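Local coordinates for pleckstrin homology domain-containing family M member 2 (Homo sapiens, PDB 3CXB), which binds the Salmonella effector SifA through its PH domain and probably links it to kinesin, at residues G55-A60 with F69-S74; Y8-S13 with P77-S82. All blocks are in the same frame, centred on the assembly; numbering follows the deposited sequence.

Interaction 1 of 2, residues G55-A60 with F69-S74; sequences GGCRRA and FQVILS
Strands 55-59 and 69-73 run antiparallel, their axes 4.7 Å apart at closest approach and their directions 167° apart. The pairing is regular where R58 faces Q70: R58 N donates to Q70 O (3.2 Å) in the carbonyl plane, and Q70 N returns a bond to R58 O (3.0 Å) almost along the C=O axis. At the two glycines the register shifts by one residue: I72 O takes the N-H of G55 while I72 N gives to G56 O, both donors standing above the carbonyl planes. G56, with phi +136°, has a backbone conformation that suits glycine, and I72 CG2 lies against G55 CA (3.6 Å). R58 and Q70 run side by side, each with CG tucked between its own backbone N and carbonyl carbon. R58 CG lies 3.7 Å from Q70 CG, and R58 NE makes a weak bond to Q70 OE1 (2.8 Å), guanidinium and amide being turned 70° apart. C57, R59, F69 and V71 point to the other face; C57 SG packs on V71 CG2 (4.2 Å), and C57 and F69 also touch helix 86-100. The hairpin thus has a mixed face of R58, Q70 and I72, and an inward face of C57, V71 and F69 with R59 at its edge in a salt bridge to E86, while backbone bonds do most of the joining.

Interaction 2 of 2, residues Y8-S13 with P77-S82; sequences YKAGTS and PCLELS
Y8 holds CG wedged between its backbone N and carbonyl carbon (chi1 71°), so its ring leads away from strand 79-82 and CB does the touching, while L79 CG lies anti to the backbone N (chi1 175°) and L81 CG anti to the carbonyl carbon (chi1 -62°). These turns bring the leucine methyls to CB of Y8: L81 CD2 from 3.8 Å and L79 CD1 from 4.2 Å. The same L79 CD1 meets A10 CB at 4.1 Å, and A10 CA lies at the edge of the Y8 ring, in its plane. Y8 and L81 form an antiparallel non-hydrogen-bonded pair; beyond it K9 N donates to E80 O (3.0 Å), an oxygen modelled rather close to Y8 CA, so the bond is less certain. K9 and E80 meet CB to CB at 3.7 Å, whereas NZ of K9 and OE1 of E80 stay 6.4 Å apart, so opposite charges would attract only at a distance. E80 has a long, weak ion pair with R65. Strand 2-8 set against strand 79-82, just before the loop leading to strand 21-28, joins the first strand of the four-stranded half to the last of the three-stranded half, a junction of the helix-capped PH barrel.

Interactions 1 and 2, centred about 11 Å apart, are two seams of the antiparallel strand order, separated by the pairing of strand 68-73 with 79-82. Probable hydrogen bonds from F69 O to L81 N (2.9 Å) and from V71 O to L79 N (3.0 Å) make that intervening seam. Interaction 1 is a local hairpin whose first strand, 54-59, is one of the two outermost, a surface contact made largely of backbone bonds. Interaction 2 is partly buried, relies on apolar contacts with a single cross-segment hydrogen bond, and brings together parts of the chain distant in sequence; the hairpin lies within the chain loop that interaction 2 closes. Q70 and E80 pack together between the two.

Interaction 1 of 2, residues G55-A60 with F69-S74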
# COMPACT_ATOMS: atom_id res chain seq x y z
N GLY B 55 6.13 3.39 9.74
CA GLY B 55 7.22 4.32 9.78
C GLY B 55 6.99 5.51 8.88
O GLY B 55 7.78 6.44 8.90
N GLY B 56 5.90 5.50 8.10
CA GLY B 56 5.62 6.61 7.21
C GLY B 56 5.18 6.17 5.83
O GLY B 56 4.95 4.98 5.60
N CYS B 57 5.06 7.12 4.91
CA CYS B 57 4.66 6.85 3.52
C CYS B 57 5.40 7.83 2.61
O CYS B 57 5.59 8.98 2.97
CB CYS B 57 3.16 7.10 3.29
SG CYS B 57 1.98 6.10 4.20
N ARG B 58 5.77 7.39 1.42
CA ARG B 58 6.43 8.29 0.50
C ARG B 58 6.19 7.86 -0.94
O ARG B 58 5.81 6.72 -1.21
CB ARG B 58 7.94 8.33 0.79
CG ARG B 58 8.65 7.01 0.57
CD ARG B 58 10.09 7.08 1.05
NE ARG B 58 11.03 6.55 0.05
CZ ARG B 58 11.54 7.25 -0.95
NH1 ARG B 58 11.22 8.54 -1.11
NH2 ARG B 58 12.39 6.67 -1.79
N ARG B 59 6.36 8.77 -1.88
CA ARG B 59 6.22 8.43 -3.28
C ARG B 59 7.51 7.67 -3.58
O ARG B 59 8.56 8.02 -3.05
CB ARG B 59 6.12 9.70 -4.13
CG ARG B 59 4.72 10.31 -4.24
CD ARG B 59 4.84 11.78 -4.55
NE ARG B 59 4.02 12.23 -5.67
CZ ARG B 59 2.90 12.92 -5.53
NH1 ARG B 59 2.21 13.29 -6.61
NH2 ARG B 59 2.46 13.24 -4.32
N ALA B 60 7.43 6.65 -4.42
CA ALA B 60 8.61 5.86 -4.73
C ALA B 60 9.29 6.27 -6.02
O ALA B 60 8.81 7.13 -6.76
CB ALA B 60 8.24 4.39 -4.80
N PHE B 69 4.12 4.09 -4.80
CA PHE B 69 4.38 4.63 -3.47
C PHE B 69 4.53 3.50 -2.46
O PHE B 69 4.13 2.36 -2.72
CB PHE B 69 3.25 5.56 -3.05
CG PHE B 69 1.89 4.90 -3.04
CD1 PHE B 69 1.35 4.41 -1.85
CD2 PHE B 69 1.14 4.81 -4.20
CE1 PHE B 69 0.08 3.85 -1.82
CE2 PHE B 69 -0.14 4.24 -4.19
CZ PHE B 69 -0.67 3.76 -3.00
N GLN B 70 5.08 3.81 -1.29
CA GLN B 70 5.28 2.77 -0.31
C GLN B 70 4.85 3.13 1.11
O GLN B 70 4.80 4.30 1.49
CB GLN B 70 6.75 2.37 -0.32
CG GLN B 70 7.66 3.54 -0.08
CD GLN B 70 9.13 3.25 -0.36
OE1 GLN B 70 10.01 3.97 0.12
NE2 GLN B 70 9.41 2.22 -1.16
N VAL B 71 4.52 2.09 1.88
CA VAL B 71 4.11 2.25 3.26
C VAL B 71 5.19 1.58 4.09
O VAL B 71 5.28 0.36 4.09
CB VAL B 71 2.77 1.55 3.52
CG1 VAL B 71 2.38 1.67 4.99
CG2 VAL B 71 1.70 2.18 2.66
N ILE B 72 6.01 2.37 4.77
CA ILE B 72 7.09 1.85 5.60
C ILE B 72 6.60 1.08 6.83
O ILE B 72 5.71 1.54 7.55
CB ILE B 72 8.02 2.98 6.08
CG1 ILE B 72 8.94 3.46 4.95
CG2 ILE B 72 8.90 2.44 7.20
CD1 ILE B 72 8.25 4.02 3.73
N LEU B 73 7.19 -0.08 7.07
CA LEU B 73 6.80 -0.91 8.19
C LEU B 73 8.00 -1.25 9.06
O LEU B 73 9.10 -1.49 8.56
CB LEU B 73 6.13 -2.17 7.69
CG LEU B 73 4.88 -1.92 6.84
CD1 LEU B 73 4.41 -3.23 6.22
CD2 LEU B 73 3.79 -1.33 7.70
N SER B 74 7.76 -1.30 10.37
CA SER B 74 8.79 -1.59 11.35
C SER B 74 9.23 -3.04 11.36
O SER B 74 8.41 -3.96 11.32
CB SER B 74 8.29 -1.20 12.74
OG SER B 74 7.83 0.14 12.77

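Interaction 2 of 2, residues Y8-S13 with P77-S82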
# COMPACT_ATOMS: atom_id res chain seq x y z
N TYR B 8 0.76 -4.32 -6.14
CA TYR B 8 1.82 -4.29 -5.15
C TYR B 8 2.94 -5.23 -5.52
O TYR B 8 2.71 -6.38 -5.89
CB TYR B 8 1.25 -4.62 -3.76
CG TYR B 8 0.84 -6.06 -3.54
CD1 TYR B 8 1.76 -7.01 -3.12
CD2 TYR B 8 -0.48 -6.47 -3.74
CE1 TYR B 8 1.39 -8.35 -2.91
CE2 TYR B 8 -0.87 -7.80 -3.53
CZ TYR B 8 0.08 -8.73 -3.12
OH TYR B 8 -0.28 -10.05 -2.92
N LYS B 9 4.17 -4.74 -5.45
CA LYS B 9 5.33 -5.55 -5.77
C LYS B 9 5.55 -6.57 -4.68
O LYS B 9 6.00 -7.69 -4.94
CB LYS B 9 6.57 -4.66 -5.91
CG LYS B 9 7.87 -5.41 -6.18
CD LYS B 9 8.98 -4.44 -6.55
CE LYS B 9 10.33 -5.13 -6.72
NZ LYS B 9 10.76 -5.81 -5.46
N ALA B 10 5.22 -6.19 -3.45
CA ALA B 10 5.38 -7.05 -2.29
C ALA B 10 5.00 -8.49 -2.58
O ALA B 10 4.31 -8.78 -3.57
CB ALA B 10 4.56 -6.51 -1.11
N GLY B 11 5.45 -9.40 -1.72
CA GLY B 11 5.16 -10.81 -1.90
C GLY B 11 5.59 -11.32 -3.26
O GLY B 11 4.82 -11.96 -3.97
N THR B 12 6.84 -11.02 -3.63
CA THR B 12 7.34 -11.46 -4.92
C THR B 12 8.75 -10.96 -5.20
O THR B 12 9.12 -9.86 -4.80
N SER B 13 9.53 -11.78 -5.90
CA SER B 13 10.89 -11.41 -6.24
C SER B 13 11.50 -12.42 -7.19
O SER B 13 11.71 -12.14 -8.36
N PRO B 77 9.90 -5.59 5.68
CA PRO B 77 9.77 -4.94 4.37
C PRO B 77 8.52 -4.11 4.12
O PRO B 77 7.41 -4.51 4.48
CB PRO B 77 9.90 -6.12 3.40
CG PRO B 77 9.39 -7.26 4.20
CD PRO B 77 10.06 -7.04 5.52
N CYS B 78 8.71 -2.97 3.49
CA CYS B 78 7.63 -2.04 3.18
C CYS B 78 6.63 -2.57 2.17
O CYS B 78 6.90 -3.50 1.43
CB CYS B 78 8.22 -0.73 2.65
SG CYS B 78 8.94 -0.82 0.95
N LEU B 79 5.46 -1.94 2.13
CA LEU B 79 4.45 -2.35 1.18
C LEU B 79 4.59 -1.52 -0.10
O LEU B 79 4.36 -0.32 -0.09
CB LEU B 79 3.07 -2.15 1.82
CG LEU B 79 1.82 -2.41 0.97
CD1 LEU B 79 1.89 -3.80 0.35
CD2 LEU B 79 0.57 -2.26 1.83
N GLU B 80 4.99 -2.15 -1.19
CA GLU B 80 5.14 -1.41 -2.45
C GLU B 80 3.81 -1.42 -3.19
O GLU B 80 3.37 -2.47 -3.68
CB GLU B 80 6.23 -2.02 -3.33
CG GLU B 80 7.64 -1.55 -3.02
CD GLU B 80 8.02 -0.23 -3.67
OE1 GLU B 80 9.22 0.14 -3.61
OE2 GLU B 80 7.13 0.45 -4.24
N LEU B 81 3.18 -0.26 -3.28
CA LEU B 81 1.90 -0.16 -3.96
C LEU B 81 2.02 0.63 -5.26
O LEU B 81 3.01 1.31 -5.50
CB LEU B 81 0.87 0.52 -3.05
CG LEU B 81 0.50 -0.18 -1.74
CD1 LEU B 81 -0.43 0.72 -0.92
CD2 LEU B 81 -0.19 -1.50 -2.03
N SER B 82 1.01 0.52 -6.11
CA SER B 82 1.00 1.23 -7.38
C SER B 82 -0.44 1.51 -7.79
O SER B 82 -1.27 0.61 -7.78
CB SER B 82 1.68 0.40 -8.47
OG SER B 82 1.85 1.16 -9.65